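Local coordinates for protein Exo-1,5-alpha-l-arabinofuranobiosidase (Gibberella zeae, PDB 2YDP) that probably hydrolyses alpha-1,5-linked L-arabinan from its chain ends, releasing arabinobiose, and binds a calcium ion, at residues N13-D18 with K351-A356; T152-P157 with Y170-D175; V317-A322 with L337-A342. The protein carries 1 engineered substitution. All blocks are in the same frame, centred on the assembly; numbering follows the deposited sequence.

The chain builds six four-stranded antiparallel sheets, consistent with a six-bladed beta-propeller. Contacts 1 and 3 belong to the same blade, their centres 10 Å apart, and they touch: Gln-319 NE2 of contact 3 lies 2.8 Å from Ser-355 OG of contact 1, a probable hydrogen bond. Contact 1 joins the first strand of the chain to the last, so contacts 2 and 3 both fall within the loop it closes. Contact 2, in a different blade, lies 28 Å from contact 1 and 26 Å from contact 3, centre to centre, across the middle of the molecule. It lines the sugar pocket; the side chain of Ala-342 in contact 3 stays about 10 Å from the arabinofuranose.

Contact 1 of 3, residues N13-D18 with K351-A356; sequences NVEIFD and KNTVSA. With CA (calcium ion), chain F.
The closure of a propeller ring, where an N-terminal strand completes the blade made by the C-terminal strands, brings Val-14 against Ala-356 and Phe-17 against Val-354. The pairing is antiparallel and twice irregular. Val-14 N and O both bond to Ala-356, while Asn-13 also faces that residue, a G1 beta bulge; asparagine suits the place because it tolerates the positive phi (53°) required. Farther along, Ile-16 and Phe-17 both face Val-354 in a classic bulge. Their amides approach Val-354 O from one face of its carbonyl plane, at 2.8 Å from Ile-16 N and 3.1 Å from Phe-17 N. Val-354 N answers with a nearly straight bond to Phe-17 O (2.8 Å, 175°).

The extra residue turns the Ile-16 side chain toward the partner strand, and with CG1 beside the backbone N (chi1 -65°) its CD1 arrives 4.0 Å from Ala-356 CB. Small alanine accepts this methyl, and Trp-45 and Met-340 cover the same apolar region. On the face of Glu-15 and Ser-355 the character is polar. Thr-353 OG1 donates to the syn lone pair of Glu-15 OE1 (2.7 Å), the two side chains crossing at about a right angle. A water links Ser-355 OG, itself partnered by Gln-319, to Asn-13 ND2, and that same ND2 also bonds to Pro-318 O.

Beyond the bulge, Asp-18 OD1 binds calcium at 2.5 Å, with Pro-19 O and three waters as further ligands; one water donates to Asn-352 O. Thr-353 CG2 lies 3.5 Å from Asp-18 OD1. Hard oxygen ligands suit calcium, and a metal water held by Asn-352 couples the ion to both chain segments, so calcium probably helps to fasten the end of the closing strand.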
loop_
_atom_site.group_PDB
_atom_site.type_symbol
_atom_site.label_atom_id
_atom_site.label_comp_id
_atom_site.label_asym_id
_atom_site.label_seq_id
_atom_site.Cartn_x
_atom_site.Cartn_y
_atom_site.Cartn_z
ATOM N N ASN A 13 -5.788 15.744 10.670
ATOM C CA ASN A 13 -4.381 16.100 10.529
ATOM C C ASN A 13 -3.574 15.975 11.809
ATOM O O ASN A 13 -2.868 16.907 12.170
ATOM C CB ASN A 13 -4.252 17.523 9.985
ATOM C CG ASN A 13 -5.067 17.746 8.735
ATOM O OD1 ASN A 13 -6.112 18.427 8.753
ATOM N ND2 ASN A 13 -4.618 17.155 7.643
ATOM N N VAL A 14 -3.658 14.826 12.486
ATOM C CA VAL A 14 -2.765 14.568 13.617
ATOM C C VAL A 14 -1.349 14.323 13.062
ATOM O O VAL A 14 -1.170 13.621 12.055
ATOM C CB VAL A 14 -3.225 13.370 14.505
ATOM C CG1 VAL A 14 -3.020 12.067 13.789
ATOM C CG2 VAL A 14 -2.434 13.318 15.795
ATOM N N GLU A 15 -0.351 14.901 13.718
ATOM C CA GLU A 15 1.016 14.765 13.267
ATOM C C GLU A 15 1.615 13.601 14.039
ATOM O O GLU A 15 1.697 13.640 15.270
ATOM C CB GLU A 15 1.787 16.092 13.425
ATOM C CG GLU A 15 1.132 17.303 12.605
ATOM C CD GLU A 15 1.408 17.245 11.066
ATOM O OE1 GLU A 15 2.490 16.760 10.681
ATOM O OE2 GLU A 15 0.572 17.714 10.227
ATOM N N ILE A 16 1.952 12.540 13.307
ATOM C CA ILE A 16 2.480 11.322 13.877
ATOM C C ILE A 16 4.011 11.468 13.992
ATOM O O ILE A 16 4.580 11.153 15.039
ATOM C CB ILE A 16 2.081 10.111 12.993
ATOM C CG1 ILE A 16 0.553 9.926 13.006
ATOM C CG2 ILE A 16 2.810 8.808 13.404
ATOM C CD1 ILE A 16 0.028 8.900 12.027
ATOM N N PHE A 17 4.670 11.995 12.954
ATOM C CA PHE A 17 6.134 12.105 13.002
ATOM C C PHE A 17 6.677 13.180 12.081
ATOM O O PHE A 17 6.432 13.150 10.893
ATOM C CB PHE A 17 6.808 10.755 12.696
ATOM C CG PHE A 17 8.313 10.825 12.625
ATOM C CD1 PHE A 17 9.067 11.096 13.774
ATOM C CD2 PHE A 17 8.976 10.592 11.423
ATOM C CE1 PHE A 17 10.447 11.173 13.710
ATOM C CE2 PHE A 17 10.367 10.654 11.335
ATOM C CZ PHE A 17 11.109 10.946 12.487
ATOM N N ASP A 18 7.423 14.123 12.653
ATOM C CA ASP A 18 8.010 15.229 11.904
ATOM C C ASP A 18 9.517 14.935 11.892
ATOM O O ASP A 18 10.164 14.972 12.947
ATOM C CB ASP A 18 7.670 16.569 12.604
ATOM C CG ASP A 18 8.171 17.805 11.828
ATOM O OD1 ASP A 18 8.868 17.610 10.817
ATOM O OD2 ASP A 18 7.853 18.966 12.213
ATOM N N LYS A 351 9.803 19.315 3.949
ATOM C CA LYS A 351 8.488 19.542 4.531
ATOM C C LYS A 351 7.550 18.308 4.716
ATOM O O LYS A 351 6.426 18.480 5.207
ATOM C CB LYS A 351 7.765 20.653 3.751
ATOM C CG LYS A 351 8.394 22.070 3.993
ATOM C CD LYS A 351 7.624 23.174 3.273
ATOM C CE LYS A 351 8.596 24.246 2.775
ATOM N NZ LYS A 351 9.500 24.671 3.887
ATOM N N ASN A 352 7.994 17.098 4.327
ATOM C CA ASN A 352 7.184 15.900 4.556
ATOM C C ASN A 352 7.111 15.585 6.043
ATOM O O ASN A 352 8.110 15.646 6.774
ATOM C CB ASN A 352 7.718 14.649 3.827
ATOM C CG ASN A 352 7.477 14.660 2.334
ATOM O OD1 ASN A 352 6.897 15.585 1.790
ATOM N ND2 ASN A 352 7.923 13.591 1.647
ATOM N N THR A 353 5.920 15.224 6.491
ATOM C CA THR A 353 5.749 14.659 7.821
ATOM C C THR A 353 4.779 13.499 7.666
ATOM O O THR A 353 4.119 13.386 6.613
ATOM C CB THR A 353 5.159 15.661 8.844
ATOM O OG1 THR A 353 3.810 15.984 8.473
ATOM C CG2 THR A 353 5.980 16.932 8.911
ATOM N N VAL A 354 4.714 12.642 8.702
ATOM C CA VAL A 354 3.770 11.541 8.734
ATOM C C VAL A 354 2.562 12.040 9.498
ATOM O O VAL A 354 2.704 12.564 10.616
ATOM C CB VAL A 354 4.322 10.253 9.428
ATOM C CG1 VAL A 354 3.313 9.103 9.285
ATOM C CG2 VAL A 354 5.707 9.842 8.833
ATOM N N SER A 355 1.383 11.886 8.892
ATOM C CA SER A 355 0.158 12.404 9.466
ATOM C C SER A 355 -1.033 11.549 9.070
ATOM O O SER A 355 -0.938 10.681 8.188
ATOM C CB SER A 355 -0.047 13.876 9.073
ATOM O OG SER A 355 -0.560 14.055 7.743
ATOM N N ALA A 356 -2.146 11.785 9.747
ATOM C CA ALA A 356 -3.396 11.066 9.480
ATOM C C ALA A 356 -4.629 11.813 9.926
ATOM O O ALA A 356 -4.577 12.643 10.825
ATOM C CB ALA A 356 -3.380 9.677 10.180
HETATM CA CA CA F . 11.054 18.239 9.833
HETATM O O HOH W 1 -1.983 16.499 7.645
HETATM O O HOH W 2 9.557 17.809 7.573
HETATM O O HOH W 3 11.073 19.939 11.524
HETATM O O HOH W 4 12.689 17.922 8.169
#

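Contact 2 of 3, residues T152-P157 with Y170-D175; sequences TPVWEP and YSDQRD. With EDG (1,4-dideoxy-1,4-imino-L-arabinitol), chain D; AHR (alpha-L-arabinofuranose), chain E.
Trp-155, Glu-156, Ser-171 and Gln-173 meet at the open end of a beta hairpin to form part of the sugar pocket, and here the packing is close. The broad Trp-155 indole gives the sugar a flat apolar surface: Pro-153 CB sits over one face toward the rim, while C5' of the iminosugar lies 3.5 Å above the centre of the other. The glutamine carbonyl suits the indole donor, Trp-155 NE1 reaching Gln-173 OE1 (2.9 Å) in the ring plane, which helps to fix the ring's rotation. Arg-209 also donates to that oxygen. Ser-171 OG, beside its backbone N (chi1 -55°), is turned to donate to Glu-156 OE1 at 2.8 Å. O2' of the iminosugar donates to the same Glu-156 OE1 at 2.6 Å, so Ser-171 positions a carboxylate that holds the ligand.

On the face opposite Trp-155 and Ser-171, Arg-174 NE and NH2 take Asp-172 side-on in a salt bridge, and the guanidinium lays a flat face on Val-154 CG1. At the partly exposed end, where both segments have left the strands, the side chains of Thr-152 and Arg-174 meet loosely (CB to CG 4.3 Å), although Thr-152 O still touches Arg-174 CG.

Strand 154-162 borders its sheet and packs on strand 119-126 through Val-154 and Ile-121, whereas strand 165-172 continues the sheet into strand 182-188.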
loop_
_atom_site.group_PDB
_atom_site.type_symbol
_atom_site.label_atom_id
_atom_site.label_comp_id
_atom_site.label_asym_id
_atom_site.label_seq_id
_atom_site.Cartn_x
_atom_site.Cartn_y
_atom_site.Cartn_z
ATOM N N THR A 152 16.237 -4.216 -13.299
ATOM C CA THR A 152 15.455 -5.386 -12.915
ATOM C C THR A 152 14.959 -5.396 -11.438
ATOM O O THR A 152 14.869 -6.472 -10.831
ATOM C CB THR A 152 16.277 -6.685 -13.194
ATOM O OG1 THR A 152 17.457 -6.672 -12.387
ATOM C CG2 THR A 152 16.659 -6.793 -14.641
ATOM N N PRO A 153 14.602 -4.220 -10.861
ATOM C CA PRO A 153 14.192 -4.243 -9.439
ATOM C C PRO A 153 12.796 -4.835 -9.194
ATOM O O PRO A 153 12.026 -5.055 -10.137
ATOM C CB PRO A 153 14.211 -2.766 -9.036
ATOM C CG PRO A 153 13.878 -2.066 -10.296
ATOM C CD PRO A 153 14.641 -2.847 -11.373
ATOM N N VAL A 154 12.509 -5.122 -7.920
ATOM C CA VAL A 154 11.176 -5.497 -7.491
ATOM C C VAL A 154 10.779 -4.498 -6.454
ATOM O O VAL A 154 11.666 -3.934 -5.799
ATOM C CB VAL A 154 11.085 -6.930 -6.904
ATOM C CG1 VAL A 154 11.317 -7.958 -8.055
ATOM C CG2 VAL A 154 12.049 -7.132 -5.719
ATOM N N TRP A 155 9.466 -4.277 -6.309
ATOM C CA TRP A 155 8.978 -3.215 -5.442
ATOM C C TRP A 155 7.603 -3.510 -4.831
ATOM O O TRP A 155 6.837 -4.301 -5.381
ATOM C CB TRP A 155 8.743 -1.935 -6.258
ATOM C CG TRP A 155 9.679 -1.502 -7.343
ATOM C CD1 TRP A 155 9.559 -1.775 -8.651
ATOM C CD2 TRP A 155 10.773 -0.571 -7.218
ATOM N NE1 TRP A 155 10.505 -1.080 -9.371
ATOM C CE2 TRP A 155 11.280 -0.356 -8.508
ATOM C CE3 TRP A 155 11.374 0.087 -6.136
ATOM C CZ2 TRP A 155 12.351 0.512 -8.763
ATOM C CZ3 TRP A 155 12.474 0.910 -6.383
ATOM C CH2 TRP A 155 12.937 1.130 -7.685
ATOM N N GLU A 156 7.268 -2.778 -3.748
ATOM C CA GLU A 156 5.867 -2.459 -3.405
ATOM C C GLU A 156 4.991 -3.689 -3.031
ATOM O O GLU A 156 3.943 -3.920 -3.642
ATOM C CB GLU A 156 5.223 -1.655 -4.565
ATOM C CG GLU A 156 5.790 -0.226 -4.697
ATOM C CD GLU A 156 5.902 0.328 -6.126
ATOM O OE1 GLU A 156 5.592 -0.355 -7.122
ATOM O OE2 GLU A 156 6.365 1.482 -6.224
ATOM N N PRO A 157 5.401 -4.465 -2.008
ATOM C CA PRO A 157 4.606 -5.621 -1.599
ATOM C C PRO A 157 3.260 -5.279 -0.969
ATOM O O PRO A 157 3.115 -4.246 -0.259
ATOM C CB PRO A 157 5.494 -6.295 -0.544
ATOM C CG PRO A 157 6.295 -5.113 0.048
ATOM C CD PRO A 157 6.597 -4.273 -1.148
ATOM N N TYR A 170 3.172 -7.813 -5.893
ATOM C CA TYR A 170 4.196 -6.794 -6.000
ATOM C C TYR A 170 4.473 -6.365 -7.436
ATOM O O TYR A 170 3.889 -6.903 -8.363
ATOM C CB TYR A 170 5.488 -7.215 -5.289
ATOM C CG TYR A 170 6.156 -8.508 -5.806
ATOM C CD1 TYR A 170 5.732 -9.749 -5.367
ATOM C CD2 TYR A 170 7.218 -8.454 -6.706
ATOM C CE1 TYR A 170 6.339 -10.915 -5.822
ATOM C CE2 TYR A 170 7.823 -9.607 -7.172
ATOM C CZ TYR A 170 7.387 -10.821 -6.719
ATOM O OH TYR A 170 7.997 -11.965 -7.178
ATOM N N SER A 171 5.358 -5.383 -7.590
ATOM C CA SER A 171 5.719 -4.837 -8.914
ATOM C C SER A 171 7.050 -5.417 -9.344
ATOM O O SER A 171 7.953 -5.545 -8.512
ATOM C CB SER A 171 5.875 -3.311 -8.856
ATOM O OG SER A 171 4.710 -2.708 -8.329
ATOM N N ASP A 172 7.196 -5.727 -10.632
ATOM C CA ASP A 172 8.330 -6.576 -11.058
ATOM C C ASP A 172 8.914 -6.073 -12.374
ATOM O O ASP A 172 8.225 -6.028 -13.385
ATOM C CB ASP A 172 7.812 -8.025 -11.190
ATOM C CG ASP A 172 8.905 -9.053 -11.389
ATOM O OD1 ASP A 172 10.120 -8.696 -11.422
ATOM O OD2 ASP A 172 8.539 -10.255 -11.486
ATOM N N GLN A 173 10.188 -5.699 -12.346
ATOM C CA GLN A 173 10.903 -5.261 -13.550
ATOM C C GLN A 173 11.836 -6.351 -14.106
ATOM O O GLN A 173 12.612 -6.090 -15.033
ATOM C CB GLN A 173 11.734 -4.020 -13.267
ATOM C CG GLN A 173 10.898 -2.797 -12.893
ATOM C CD GLN A 173 11.688 -1.487 -12.926
ATOM O OE1 GLN A 173 11.524 -0.640 -12.057
ATOM N NE2 GLN A 173 12.530 -1.309 -13.944
ATOM N N ARG A 174 11.749 -7.561 -13.556
ATOM C CA ARG A 174 12.727 -8.621 -13.882
ATOM C C ARG A 174 12.612 -9.163 -15.296
ATOM O O ARG A 174 13.597 -9.632 -15.855
ATOM C CB ARG A 174 12.679 -9.752 -12.864
ATOM C CG ARG A 174 13.403 -9.386 -11.555
ATOM C CD ARG A 174 13.143 -10.419 -10.434
ATOM N NE ARG A 174 11.717 -10.724 -10.237
ATOM C CZ ARG A 174 11.249 -11.490 -9.249
ATOM N NH1 ARG A 174 12.088 -12.015 -8.365
ATOM N NH2 ARG A 174 9.950 -11.749 -9.152
ATOM N N ASP A 175 11.430 -9.035 -15.881
ATOM C CA ASP A 175 11.176 -9.468 -17.249
ATOM C C ASP A 175 11.587 -8.321 -18.173
ATOM O O ASP A 175 10.789 -7.837 -18.959
ATOM C CB ASP A 175 9.686 -9.796 -17.381
ATOM C CG ASP A 175 9.371 -10.704 -18.568
ATOM O OD1 ASP A 175 10.301 -11.095 -19.288
ATOM O OD2 ASP A 175 8.182 -11.020 -18.788
HETATM O "O2'" EDG D . 5.489 0.811 -9.425
HETATM C "C2'" EDG D . 6.377 1.874 -9.809
HETATM C "C1'" EDG D . 5.924 3.186 -9.156
HETATM N "N4'" EDG D . 6.942 3.470 -8.170
HETATM C "C3'" EDG D . 7.780 1.611 -9.272
HETATM O "O3'" EDG D . 8.656 1.208 -10.332
HETATM C "C4'" EDG D . 8.215 2.922 -8.634
HETATM C "C5'" EDG D . 9.235 2.712 -7.514
HETATM O "O5'" EDG D . 9.874 3.957 -7.234
HETATM O O5 AHR E . 9.070 4.029 -2.351
HETATM C C5 AHR E . 10.227 4.773 -2.695
HETATM C C4 AHR E . 10.200 5.058 -4.188
HETATM O O4 AHR E . 10.315 3.840 -4.920
HETATM C C3 AHR E . 11.401 5.850 -4.729
HETATM O O3 AHR E . 11.346 7.258 -4.434
HETATM C C2 AHR E . 11.322 5.586 -6.214
HETATM O O2 AHR E . 12.622 5.684 -6.833
HETATM C C1 AHR E . 10.845 4.145 -6.221
#

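Contact 3 of 3, residues V317-A322 with L337-A342; sequences VPQPTA and LMIMGA
Val-317 and Ile-339 reach toward each other tip to tip, with Val-317 CG1 4.2 Å from Ile-339 CD1. No hydrogen bond joins the loop 317-322 to the strand 337-342; the two segments meet by van der Waals packing alone, and the side-chain torsions set which branches touch. Ile-339 sends its two branches to different partners. CG1, beside the backbone N (chi1 -57°), carries CD1 up to the valine, while CG2 meets the stem of Gln-319. The chi2 of Ile-339, 116°, is close to eclipsed, which suggests some strain where CD1 is turned to meet the valine. Isoleucine suits the place because its two branches serve two partners.

Gln-319 slides past Ile-339 in the opposite direction. Its CG stands anti to the backbone N (chi1 -171°), and a bend at chi2 lays the chain over the strand: Gln-319 CG is 3.6 Å from Ile-339 CG2 and 3.5 Å from Ile-339 O. The amide is satisfied on strand 354-360, OE1 by Ser-357 OG and NE2 by the serine two residues before it. Glutamine therefore does double work, its methylenes packing on isoleucine while its buried amide is bonded at both ends.

Farther on, Ala-322 CB rests 4.0 Å from Gly-341 CA. The smallest side chain meets a residue with none, which lets the loop come down close on the backbone.

The loop 317-322 leads from strand 313-315, at the border of one sheet, to strand 326-330, which starts the next, and it lies against the latter's second strand: the blade-to-blade connection characteristic of a beta-propeller.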
loop_
_atom_site.group_PDB
_atom_site.type_symbol
_atom_site.label_atom_id
_atom_site.label_comp_id
_atom_site.label_asym_id
_atom_site.label_seq_id
_atom_site.Cartn_x
_atom_site.Cartn_y
_atom_site.Cartn_z
ATOM N N VAL A 317 -11.734 15.362 1.628
ATOM C CA VAL A 317 -11.393 15.011 3.009
ATOM C C VAL A 317 -10.258 15.961 3.441
ATOM O O VAL A 317 -9.549 16.522 2.594
ATOM C CB VAL A 317 -10.897 13.515 3.140
ATOM C CG1 VAL A 317 -12.027 12.515 2.852
ATOM C CG2 VAL A 317 -9.680 13.254 2.217
ATOM N N PRO A 318 -10.076 16.150 4.761
ATOM C CA PRO A 318 -9.082 17.144 5.191
ATOM C C PRO A 318 -7.616 16.698 5.115
ATOM O O PRO A 318 -6.723 17.499 5.365
ATOM C CB PRO A 318 -9.467 17.419 6.664
ATOM C CG PRO A 318 -10.119 16.157 7.109
ATOM C CD PRO A 318 -10.897 15.663 5.891
ATOM N N GLN A 319 -7.377 15.436 4.808
ATOM C CA GLN A 319 -6.020 14.912 4.718
ATOM C C GLN A 319 -5.382 15.261 3.361
ATOM O O GLN A 319 -5.973 14.977 2.330
ATOM C CB GLN A 319 -6.089 13.397 4.942
ATOM C CG GLN A 319 -4.747 12.701 5.086
ATOM C CD GLN A 319 -3.908 13.154 6.281
ATOM O OE1 GLN A 319 -4.422 13.606 7.336
ATOM N NE2 GLN A 319 -2.591 12.987 6.135
ATOM N N PRO A 320 -4.208 15.909 3.358
ATOM C CA PRO A 320 -3.665 16.384 2.094
ATOM C C PRO A 320 -3.214 15.247 1.171
ATOM O O PRO A 320 -3.217 14.067 1.554
ATOM C CB PRO A 320 -2.481 17.282 2.508
ATOM C CG PRO A 320 -2.104 16.829 3.882
ATOM C CD PRO A 320 -3.400 16.360 4.510
ATOM N N THR A 321 -2.923 15.623 -0.061
ATOM C CA THR A 321 -2.428 14.728 -1.089
ATOM C C THR A 321 -1.090 14.184 -0.648
ATOM O O THR A 321 -0.253 14.957 -0.129
ATOM C CB THR A 321 -2.193 15.509 -2.344
ATOM O OG1 THR A 321 -3.456 15.976 -2.787
ATOM C CG2 THR A 321 -1.585 14.577 -3.422
ATOM N N ALA A 322 -0.877 12.886 -0.835
ATOM C CA ALA A 322 0.427 12.299 -0.541
ATOM C C ALA A 322 0.710 11.127 -1.466
ATOM O O ALA A 322 -0.220 10.471 -1.927
ATOM C CB ALA A 322 0.474 11.828 0.915
ATOM N N LEU A 337 -13.172 6.188 8.637
ATOM C CA LEU A 337 -12.115 5.934 7.667
ATOM C C LEU A 337 -10.863 6.688 8.072
ATOM O O LEU A 337 -10.910 7.924 8.227
ATOM C CB LEU A 337 -12.559 6.424 6.284
ATOM C CG LEU A 337 -11.539 6.235 5.170
ATOM C CD1 LEU A 337 -11.364 4.732 4.848
ATOM C CD2 LEU A 337 -11.891 7.073 3.910
ATOM N N MET A 338 -9.759 5.963 8.282
ATOM C CA MET A 338 -8.491 6.650 8.426
ATOM C C MET A 338 -7.806 6.845 7.081
ATOM O O MET A 338 -7.838 5.951 6.235
ATOM C CB MET A 338 -7.556 5.913 9.370
ATOM C CG MET A 338 -6.177 6.572 9.514
ATOM S SD MET A 338 -5.179 5.658 10.718
ATOM C CE MET A 338 -5.661 6.515 12.153
ATOM N N ILE A 339 -7.203 8.016 6.907
ATOM C CA ILE A 339 -6.408 8.342 5.746
ATOM C C ILE A 339 -5.036 8.791 6.247
ATOM O O ILE A 339 -4.944 9.766 6.979
ATOM C CB ILE A 339 -7.014 9.471 4.911
ATOM C CG1 ILE A 339 -8.447 9.149 4.463
ATOM C CG2 ILE A 339 -6.195 9.687 3.660
ATOM C CD1 ILE A 339 -9.450 10.073 5.029
ATOM N N MET A 340 -3.986 8.066 5.853
ATOM C CA MET A 340 -2.640 8.312 6.353
ATOM C C MET A 340 -1.686 8.599 5.221
ATOM O O MET A 340 -1.693 7.900 4.182
ATOM C CB MET A 340 -2.125 7.085 7.123
ATOM C CG MET A 340 -0.831 7.306 7.862
ATOM S SD MET A 340 -0.373 5.677 8.439
ATOM C CE MET A 340 1.109 6.045 9.415
ATOM N N GLY A 341 -0.808 9.581 5.444
ATOM C CA GLY A 341 0.134 9.975 4.401
ATOM C C GLY A 341 1.492 10.382 4.987
ATOM O O GLY A 341 1.586 10.795 6.150
ATOM N N ALA A 342 2.542 10.273 4.182
ATOM C CA ALA A 342 3.872 10.716 4.638
ATOM C C ALA A 342 4.489 11.644 3.588
ATOM O O ALA A 342 5.691 11.619 3.311
ATOM C CB ALA A 342 4.765 9.508 4.962
#